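Local atomic coordinates of aminotransferase (Neisseria meningitidis Z2491, PDB entry 3JTX), a protein that probably transfers amino groups between amino acids and keto acids, as a pyridoxal-phosphate-dependent aminotransferase of class I and II. Residues K120-F129 / G141-C149; L302-V310 / L377-V385. All coordinates share one frame; numbering follows the deposited sequence.

Interaction 1. Residues K120-F129 / G141-C149; sequences KPAIVSPNPF and GGEIHFANC
Asn127 and Asn148 run alongside each other from neighbouring strands and meet amide to amide: Asn127 ND2 gives a hydrogen bond to Asn148 OD1 (3.0 Å), the two amide planes turned 44° against each other. With CG anti to the backbone N (chi1 -165°), the Asn127 amide lies beside Phe146, whose CB touches Asn127 CB at 3.7 Å. The Phe146 ring also meets Phe129 obliquely, planes 38° apart, Phe146 CE1 reaching Phe129 CD1 at 3.6 Å; Pro126 O sits at the Phe146 edge, in its plane. A cis peptide bond before Pro128 turns the chain just beyond the asparagine.

Behind these side chains run 122-127 and 143-148, the two parallel strands of a right-handed beta-alpha-beta crossover whose helix, 131-139, packs on Ile123, Ser125 and Ile144. This unit forms one end of the mixed seven-stranded sheet, as in the large domain of fold-type I PLP-dependent aminotransferases. The backbone ladder runs from Glu143 N to Pro121 O (2.8 Å) as far as Cys149 N to Asn127 O (2.9 Å), the rung from Asn127 N to Ala147 O being weak. Ala122, Val124, Glu143, His145 and Ala147 point to the other face of the sheet, where helix 163-167 covers Ala122, Val124 and His145.

On that face His145 NE2 donates to Glu143 OE1 (2.6 Å), which lies in the imidazole plane and is met on its anti side, though the donor stands off the carboxylate plane; Arg168 forms a salt bridge to the same oxygen. Asn127 ND2 also bonds to Arg361 O, and Asn148 ND2 to Thr363. The shared carboxylate oxygen would probably polarise the imidazole and fix its rotation, while two acceptors on one amide nitrogen hold Asn127 in place between strand and loop.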
loop_
_atom_site.group_PDB
_atom_site.type_symbol
_atom_site.label_atom_id
_atom_site.label_comp_id
_atom_site.label_asym_id
_atom_site.label_seq_id
_atom_site.Cartn_x
_atom_site.Cartn_y
_atom_site.Cartn_z
ATOM N N LYS A 120 -22.168 6.042 16.074
ATOM C CA LYS A 120 -20.906 5.319 15.832
ATOM C C LYS A 120 -21.139 4.028 15.035
ATOM O O LYS A 120 -21.881 3.147 15.480
ATOM C CB LYS A 120 -20.190 5.010 17.144
ATOM C CG LYS A 120 -18.706 4.734 16.964
ATOM C CD LYS A 120 -17.968 4.867 18.286
ATOM C CE LYS A 120 -16.490 4.597 18.137
ATOM N NZ LYS A 120 -15.765 4.881 19.419
ATOM N N PRO A 121 -20.514 3.915 13.854
ATOM C CA PRO A 121 -20.753 2.732 13.033
ATOM C C PRO A 121 -20.075 1.497 13.606
ATOM O O PRO A 121 -19.014 1.603 14.224
ATOM C CB PRO A 121 -20.154 3.123 11.681
ATOM C CG PRO A 121 -19.051 4.068 12.029
ATOM C CD PRO A 121 -19.488 4.796 13.263
ATOM N N ALA A 122 -20.695 0.338 13.384
ATOM C CA ALA A 122 -20.214 -0.929 13.889
ATOM C C ALA A 122 -19.709 -1.841 12.762
ATOM O O ALA A 122 -20.203 -1.808 11.623
ATOM C CB ALA A 122 -21.320 -1.634 14.671
ATOM N N ILE A 123 -18.722 -2.653 13.095
ATOM C CA ILE A 123 -18.311 -3.781 12.246
ATOM C C ILE A 123 -18.350 -5.030 13.102
ATOM O O ILE A 123 -18.020 -4.978 14.302
ATOM C CB ILE A 123 -16.909 -3.549 11.651
ATOM C CG1 ILE A 123 -17.010 -2.477 10.554
ATOM C CG2 ILE A 123 -16.304 -4.843 11.124
ATOM C CD1 ILE A 123 -15.703 -2.149 9.879
ATOM N N VAL A 124 -18.785 -6.149 12.513
ATOM C CA VAL A 124 -18.856 -7.420 13.237
ATOM C C VAL A 124 -17.761 -8.366 12.731
ATOM O O VAL A 124 -17.589 -8.512 11.526
ATOM C CB VAL A 124 -20.229 -8.106 13.097
ATOM C CG1 VAL A 124 -20.198 -9.478 13.797
ATOM C CG2 VAL A 124 -21.342 -7.246 13.702
ATOM N N SER A 125 -17.030 -8.986 13.667
ATOM C CA SER A 125 -15.918 -9.895 13.394
ATOM C C SER A 125 -16.138 -11.235 14.070
ATOM O O SER A 125 -16.767 -11.295 15.119
ATOM C CB SER A 125 -14.599 -9.297 13.924
ATOM O OG SER A 125 -13.526 -10.247 13.895
ATOM N N PRO A 126 -15.593 -12.324 13.492
ATOM C CA PRO A 126 -15.570 -13.556 14.270
ATOM C C PRO A 126 -14.673 -13.386 15.497
ATOM O O PRO A 126 -13.859 -12.442 15.551
ATOM C CB PRO A 126 -14.971 -14.571 13.291
ATOM C CG PRO A 126 -14.122 -13.733 12.396
ATOM C CD PRO A 126 -14.921 -12.496 12.194
ATOM N N ASN A 127 -14.848 -14.280 16.470
ATOM C CA ASN A 127 -14.033 -14.300 17.687
ATOM C C ASN A 127 -13.835 -15.760 18.096
ATOM O O ASN A 127 -14.814 -16.428 18.442
ATOM C CB ASN A 127 -14.719 -13.516 18.787
ATOM C CG ASN A 127 -13.804 -13.188 19.954
ATOM O OD1 ASN A 127 -12.590 -13.011 19.797
ATOM N ND2 ASN A 127 -14.409 -13.055 21.149
ATOM N N PRO A 128 -12.579 -16.274 18.033
ATOM C CA PRO A 128 -11.300 -15.611 17.733
ATOM C C PRO A 128 -11.234 -14.891 16.383
ATOM O O PRO A 128 -11.911 -15.292 15.417
ATOM C CB PRO A 128 -10.277 -16.763 17.774
ATOM C CG PRO A 128 -10.893 -17.798 18.600
ATOM C CD PRO A 128 -12.380 -17.707 18.307
ATOM N N PHE A 129 -10.411 -13.839 16.329
ATOM C CA PHE A 129 -10.351 -12.947 15.169
ATOM C C PHE A 129 -8.940 -12.841 14.593
ATOM O O PHE A 129 -7.966 -13.255 15.212
ATOM C CB PHE A 129 -10.890 -11.551 15.543
ATOM C CG PHE A 129 -10.088 -10.825 16.594
ATOM C CD1 PHE A 129 -10.324 -11.043 17.947
ATOM C CD2 PHE A 129 -9.119 -9.896 16.233
ATOM C CE1 PHE A 129 -9.590 -10.381 18.916
ATOM C CE2 PHE A 129 -8.391 -9.213 17.198
ATOM C CZ PHE A 129 -8.620 -9.464 18.544
ATOM N N GLY A 141 -12.346 4.531 13.099
ATOM C CA GLY A 141 -13.360 5.193 13.928
ATOM C C GLY A 141 -14.623 4.375 14.145
ATOM O O GLY A 141 -15.632 4.905 14.597
ATOM N N GLY A 142 -14.567 3.082 13.836
ATOM C CA GLY A 142 -15.706 2.196 14.034
ATOM C C GLY A 142 -15.620 1.479 15.360
ATOM O O GLY A 142 -14.590 1.499 16.031
ATOM N N GLU A 143 -16.720 0.835 15.726
ATOM C CA GLU A 143 -16.830 0.053 16.934
ATOM C C GLU A 143 -16.775 -1.415 16.510
ATOM O O GLU A 143 -17.532 -1.825 15.617
ATOM C CB GLU A 143 -18.183 0.383 17.549
ATOM C CG GLU A 143 -18.346 0.099 18.977
ATOM C CD GLU A 143 -19.676 0.626 19.479
ATOM O OE1 GLU A 143 -20.722 0.064 19.096
ATOM O OE2 GLU A 143 -19.667 1.616 20.233
ATOM N N ILE A 144 -15.884 -2.207 17.109
ATOM C CA ILE A 144 -15.794 -3.626 16.749
ATOM C C ILE A 144 -16.650 -4.486 17.680
ATOM O O ILE A 144 -16.632 -4.308 18.903
ATOM C CB ILE A 144 -14.335 -4.151 16.676
ATOM C CG1 ILE A 144 -14.339 -5.591 16.130
ATOM C CG2 ILE A 144 -13.634 -4.057 18.051
ATOM C CD1 ILE A 144 -13.125 -5.979 15.330
ATOM N N HIS A 145 -17.430 -5.388 17.080
ATOM C CA HIS A 145 -18.296 -6.284 17.804
ATOM C C HIS A 145 -17.998 -7.708 17.372
ATOM O O HIS A 145 -17.590 -7.939 16.238
ATOM C CB HIS A 145 -19.757 -5.909 17.579
ATOM C CG HIS A 145 -20.138 -4.609 18.215
ATOM N ND1 HIS A 145 -20.777 -4.537 19.434
ATOM C CD2 HIS A 145 -19.941 -3.330 17.819
ATOM C CE1 HIS A 145 -20.977 -3.270 19.752
ATOM N NE2 HIS A 145 -20.478 -2.517 18.789
ATOM N N PHE A 146 -18.169 -8.655 18.290
ATOM C CA PHE A 146 -17.658 -10.012 18.111
ATOM C C PHE A 146 -18.748 -11.074 18.116
ATOM O O PHE A 146 -19.570 -11.125 19.025
ATOM C CB PHE A 146 -16.594 -10.300 19.186
ATOM C CG PHE A 146 -15.344 -9.474 19.023
ATOM C CD1 PHE A 146 -14.443 -9.752 18.004
ATOM C CD2 PHE A 146 -15.071 -8.421 19.880
ATOM C CE1 PHE A 146 -13.299 -8.985 17.837
ATOM C CE2 PHE A 146 -13.935 -7.650 19.718
ATOM C CZ PHE A 146 -13.034 -7.938 18.707
ATOM N N ALA A 147 -18.769 -11.895 17.062
ATOM C CA ALA A 147 -19.611 -13.083 16.978
ATOM C C ALA A 147 -18.739 -14.295 17.328
ATOM O O ALA A 147 -17.875 -14.688 16.535
ATOM C CB ALA A 147 -20.205 -13.235 15.582
ATOM N N ASN A 148 -18.957 -14.870 18.512
ATOM C CA ASN A 148 -18.127 -15.971 19.017
ATOM C C ASN A 148 -18.285 -17.245 18.214
ATOM O O ASN A 148 -19.371 -17.531 17.693
ATOM C CB ASN A 148 -18.424 -16.273 20.492
ATOM C CG ASN A 148 -17.923 -15.196 21.424
ATOM O OD1 ASN A 148 -17.157 -14.304 21.045
ATOM N ND2 ASN A 148 -18.384 -15.255 22.663
ATOM N N CYS A 149 -17.188 -17.999 18.131
ATOM C CA CYS A 149 -17.105 -19.226 17.341
ATOM C C CYS A 149 -16.804 -20.438 18.237
ATOM O O CYS A 149 -15.651 -20.854 18.362
ATOM C CB CYS A 149 -16.008 -19.060 16.297
ATOM S SG CYS A 149 -16.332 -17.702 15.174
#

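Interaction 2. Residues L302-V310 / L377-V385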
loop_
_atom_site.group_PDB
_atom_site.type_symbol
_atom_site.label_atom_id
_atom_site.label_comp_id
_atom_site.label_asym_id
_atom_site.label_seq_id
_atom_site.Cartn_x
_atom_site.Cartn_y
_atom_site.Cartn_z
ATOM N N LEU A 302 2.128 -31.395 0.401
ATOM C CA LEU A 302 3.010 -31.277 1.577
ATOM C C LEU A 302 2.186 -31.170 2.858
ATOM O O LEU A 302 2.485 -31.842 3.846
ATOM C CB LEU A 302 3.948 -30.064 1.481
ATOM C CG LEU A 302 5.067 -30.055 0.424
ATOM C CD1 LEU A 302 5.736 -28.679 0.395
ATOM C CD2 LEU A 302 6.105 -31.164 0.656
ATOM N N TYR A 303 1.144 -30.339 2.849
ATOM C CA TYR A 303 0.329 -30.164 4.057
ATOM C C TYR A 303 -0.505 -31.409 4.385
ATOM O O TYR A 303 -0.627 -31.785 5.547
ATOM C CB TYR A 303 -0.581 -28.945 3.935
ATOM C CG TYR A 303 0.141 -27.608 3.948
ATOM C CD1 TYR A 303 0.806 -27.159 5.089
ATOM C CD2 TYR A 303 0.116 -26.776 2.838
ATOM C CE1 TYR A 303 1.450 -25.917 5.116
ATOM C CE2 TYR A 303 0.745 -25.534 2.851
ATOM C CZ TYR A 303 1.411 -25.106 3.991
ATOM O OH TYR A 303 2.038 -23.870 4.014
ATOM N N GLN A 304 -1.098 -32.014 3.358
ATOM C CA GLN A 304 -1.825 -33.278 3.487
ATOM C C GLN A 304 -0.992 -34.348 4.210
ATOM O O GLN A 304 -1.484 -35.013 5.129
ATOM C CB GLN A 304 -2.242 -33.778 2.096
ATOM C CG GLN A 304 -2.818 -35.188 2.031
ATOM C CD GLN A 304 -4.332 -35.259 2.206
ATOM O OE1 GLN A 304 -5.082 -34.450 1.655
ATOM N NE2 GLN A 304 -4.785 -36.262 2.953
ATOM N N GLU A 305 0.263 -34.504 3.795
ATOM C CA GLU A 305 1.148 -35.513 4.384
ATOM C C GLU A 305 1.329 -35.221 5.870
ATOM O O GLU A 305 1.209 -36.105 6.707
ATOM C CB GLU A 305 2.496 -35.502 3.656
ATOM C CG GLU A 305 3.498 -36.523 4.158
ATOM C CD GLU A 305 4.873 -36.410 3.489
ATOM O OE1 GLU A 305 5.154 -35.385 2.811
ATOM O OE2 GLU A 305 5.679 -37.351 3.671
ATOM N N LYS A 306 1.577 -33.959 6.209
ATOM C CA LYS A 306 1.759 -33.590 7.606
ATOM C C LYS A 306 0.534 -33.946 8.464
ATOM O O LYS A 306 0.673 -34.560 9.523
ATOM C CB LYS A 306 2.046 -32.087 7.742
ATOM C CG LYS A 306 3.346 -31.634 7.085
ATOM C CD LYS A 306 3.564 -30.139 7.258
ATOM C CE LYS A 306 4.311 -29.512 6.083
ATOM N NZ LYS A 306 4.570 -28.061 6.345
ATOM N N PHE A 307 -0.653 -33.539 8.014
ATOM C CA PHE A 307 -1.888 -33.765 8.771
ATOM C C PHE A 307 -2.220 -35.256 8.873
ATOM O O PHE A 307 -2.669 -35.714 9.917
ATOM C CB PHE A 307 -3.069 -33.022 8.145
ATOM C CG PHE A 307 -3.189 -31.592 8.587
ATOM C CD1 PHE A 307 -3.920 -31.263 9.715
ATOM C CD2 PHE A 307 -2.573 -30.586 7.878
ATOM C CE1 PHE A 307 -4.038 -29.949 10.126
ATOM C CE2 PHE A 307 -2.685 -29.266 8.272
ATOM C CZ PHE A 307 -3.425 -28.946 9.408
ATOM N N GLU A 308 -2.007 -35.989 7.775
ATOM C CA GLU A 308 -2.252 -37.418 7.729
ATOM C C GLU A 308 -1.512 -38.166 8.829
ATOM O O GLU A 308 -2.025 -39.138 9.358
ATOM C CB GLU A 308 -1.817 -37.999 6.381
ATOM C CG GLU A 308 -2.890 -37.976 5.351
ATOM C CD GLU A 308 -2.405 -38.435 3.983
ATOM O OE1 GLU A 308 -1.196 -38.761 3.832
ATOM O OE2 GLU A 308 -3.249 -38.451 3.060
ATOM N N ARG A 309 -0.305 -37.705 9.156
ATOM C CA ARG A 309 0.531 -38.351 10.158
ATOM C C ARG A 309 0.320 -37.774 11.561
ATOM O O ARG A 309 0.291 -38.523 12.540
ATOM C CB ARG A 309 1.993 -38.252 9.738
ATOM C CG ARG A 309 2.249 -38.927 8.388
ATOM C CD ARG A 309 3.711 -38.909 7.977
ATOM N NE ARG A 309 4.561 -39.633 8.925
ATOM C CZ ARG A 309 5.895 -39.579 8.959
ATOM N NH1 ARG A 309 6.576 -38.852 8.073
ATOM N NH2 ARG A 309 6.553 -40.265 9.888
ATOM N N VAL A 310 0.140 -36.456 11.654
ATOM C CA VAL A 310 0.006 -35.774 12.942
ATOM C C VAL A 310 -1.339 -36.034 13.643
ATOM O O VAL A 310 -1.373 -36.250 14.855
ATOM C CB VAL A 310 0.237 -34.235 12.793
ATOM C CG1 VAL A 310 -0.155 -33.500 14.057
ATOM C CG2 VAL A 310 1.680 -33.943 12.416
ATOM N N LEU A 377 1.115 -26.229 11.120
ATOM C CA LEU A 377 1.947 -27.282 10.541
ATOM C C LEU A 377 2.704 -26.752 9.314
ATOM O O LEU A 377 2.501 -27.203 8.179
ATOM C CB LEU A 377 1.091 -28.507 10.188
ATOM C CG LEU A 377 0.370 -29.206 11.364
ATOM C CD1 LEU A 377 -0.281 -30.513 10.909
ATOM C CD2 LEU A 377 1.287 -29.459 12.554
ATOM N N VAL A 378 3.604 -25.807 9.560
ATOM C CA VAL A 378 4.375 -25.164 8.488
ATOM C C VAL A 378 5.810 -25.686 8.369
ATOM O O VAL A 378 6.383 -25.665 7.282
ATOM C CB VAL A 378 4.348 -23.618 8.621
ATOM C CG1 VAL A 378 2.907 -23.109 8.422
ATOM C CG2 VAL A 378 4.897 -23.146 9.958
ATOM N N ALA A 379 6.379 -26.151 9.480
ATOM C CA ALA A 379 7.667 -26.831 9.477
ATOM C C ALA A 379 7.560 -28.148 8.701
ATOM O O ALA A 379 6.454 -28.583 8.354
ATOM C CB ALA A 379 8.113 -27.084 10.900
ATOM N N ASP A 380 8.690 -28.797 8.434
ATOM C CA ASP A 380 8.654 -30.034 7.641
ATOM C C ASP A 380 8.005 -31.173 8.404
ATOM O O ASP A 380 7.868 -31.114 9.635
ATOM C CB ASP A 380 10.024 -30.439 7.087
ATOM C CG ASP A 380 11.050 -30.769 8.158
ATOM O OD1 ASP A 380 10.737 -31.367 9.215
ATOM O OD2 ASP A 380 12.209 -30.429 7.900
ATOM N N VAL A 381 7.587 -32.186 7.651
ATOM C CA VAL A 381 6.846 -33.315 8.191
ATOM C C VAL A 381 7.579 -34.016 9.339
ATOM O O VAL A 381 6.961 -34.333 10.352
ATOM C CB VAL A 381 6.433 -34.330 7.073
ATOM C CG1 VAL A 381 7.652 -34.966 6.416
ATOM C CG2 VAL A 381 5.513 -35.401 7.642
ATOM N N ALA A 382 8.884 -34.243 9.189
ATOM C CA ALA A 382 9.662 -34.911 10.231
ATOM C C ALA A 382 9.594 -34.114 11.531
ATOM O O ALA A 382 9.383 -34.685 12.596
ATOM C CB ALA A 382 11.127 -35.127 9.796
ATOM N N THR A 383 9.739 -32.792 11.429
ATOM C CA THR A 383 9.659 -31.908 12.599
ATOM C C THR A 383 8.264 -31.926 13.234
ATOM O O THR A 383 8.142 -31.983 14.470
ATOM C CB THR A 383 10.048 -30.462 12.224
ATOM O OG1 THR A 383 11.394 -30.463 11.764
ATOM C CG2 THR A 383 9.929 -29.510 13.424
ATOM N N CYS A 384 7.224 -31.875 12.396
ATOM C CA CYS A 384 5.835 -31.882 12.889
ATOM C C CYS A 384 5.478 -33.176 13.619
ATOM O O CYS A 384 4.838 -33.144 14.678
ATOM C CB CYS A 384 4.831 -31.665 11.743
ATOM S SG CYS A 384 4.894 -30.009 11.047
ATOM N N VAL A 385 5.867 -34.301 13.028
ATOM C CA VAL A 385 5.591 -35.623 13.574
ATOM C C VAL A 385 6.286 -35.790 14.919
ATOM O O VAL A 385 5.672 -36.241 15.888
ATOM C CB VAL A 385 6.047 -36.732 12.593
ATOM C CG1 VAL A 385 6.152 -38.107 13.298
ATOM C CG2 VAL A 385 5.090 -36.787 11.417
HETATM O O HOH W 1 4.495 -23.976 5.228
#
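Leu377 CD1 sits over the centre of one face of the Phe307 ring, 3.6 Å from the centroid and 3° off the normal, a CH-pi contact; the backbone O of Tyr303 lies at the ring's edge, in its plane. The Tyr303 ring takes Leu377 O at its own edge, in plane, CE1 to O 3.5 Å. Val385 CG2 rests over the middle of one face of the Arg309 guanidinium, 3.8 Å from Arg309 CZ.

Phe307, Val310 and Leu377 also pack on Ile329 of strand 328-332, so helices 294-314 and 381-394, their segments here at 24°, meet beside the small antiparallel sheet. Lys306 points toward the other segment, its CG against Val381, and a bend at chi3 (-148°) brings NZ among the carbonyls of residues 377-379, which lead into helix 381-394. NZ donates to Ala379 O (2.8 Å) and Leu377 O (2.9 Å), above both carbonyl planes, and weakly to Val378 O; His42 is a further partner. Asp380, at the N-cap position just before that helix, accepts through OD1 from Thr383 N (2.8 Å) and Thr383 OG1. A water donates to Tyr303 OH (2.7 Å) and to Val378 O, bridging the phenol to the same run of carbonyls.

In the fold
From the N terminus, the chain first closes interaction 1, a short loop in which helix 131-139 joins two adjacent parallel strands; 143-148 is the outermost strand within this chain at that end of the seven-stranded mixed sheet. Interaction 2 opens only after this loop is complete, so the two are in series, neither nested nor crossed. Its longer loop of 66 residues carries the chain from helix 294-314 through the antiparallel sheet of strands 328-332, 354-355 and 372-376 to the last helix, 381-394. Arg361 and Thr363, in this second loop, reach back to the strand ends of interaction 1. The centres of interactions 1 and 2 are about 33 Å apart, on opposite sides of the chain's centre.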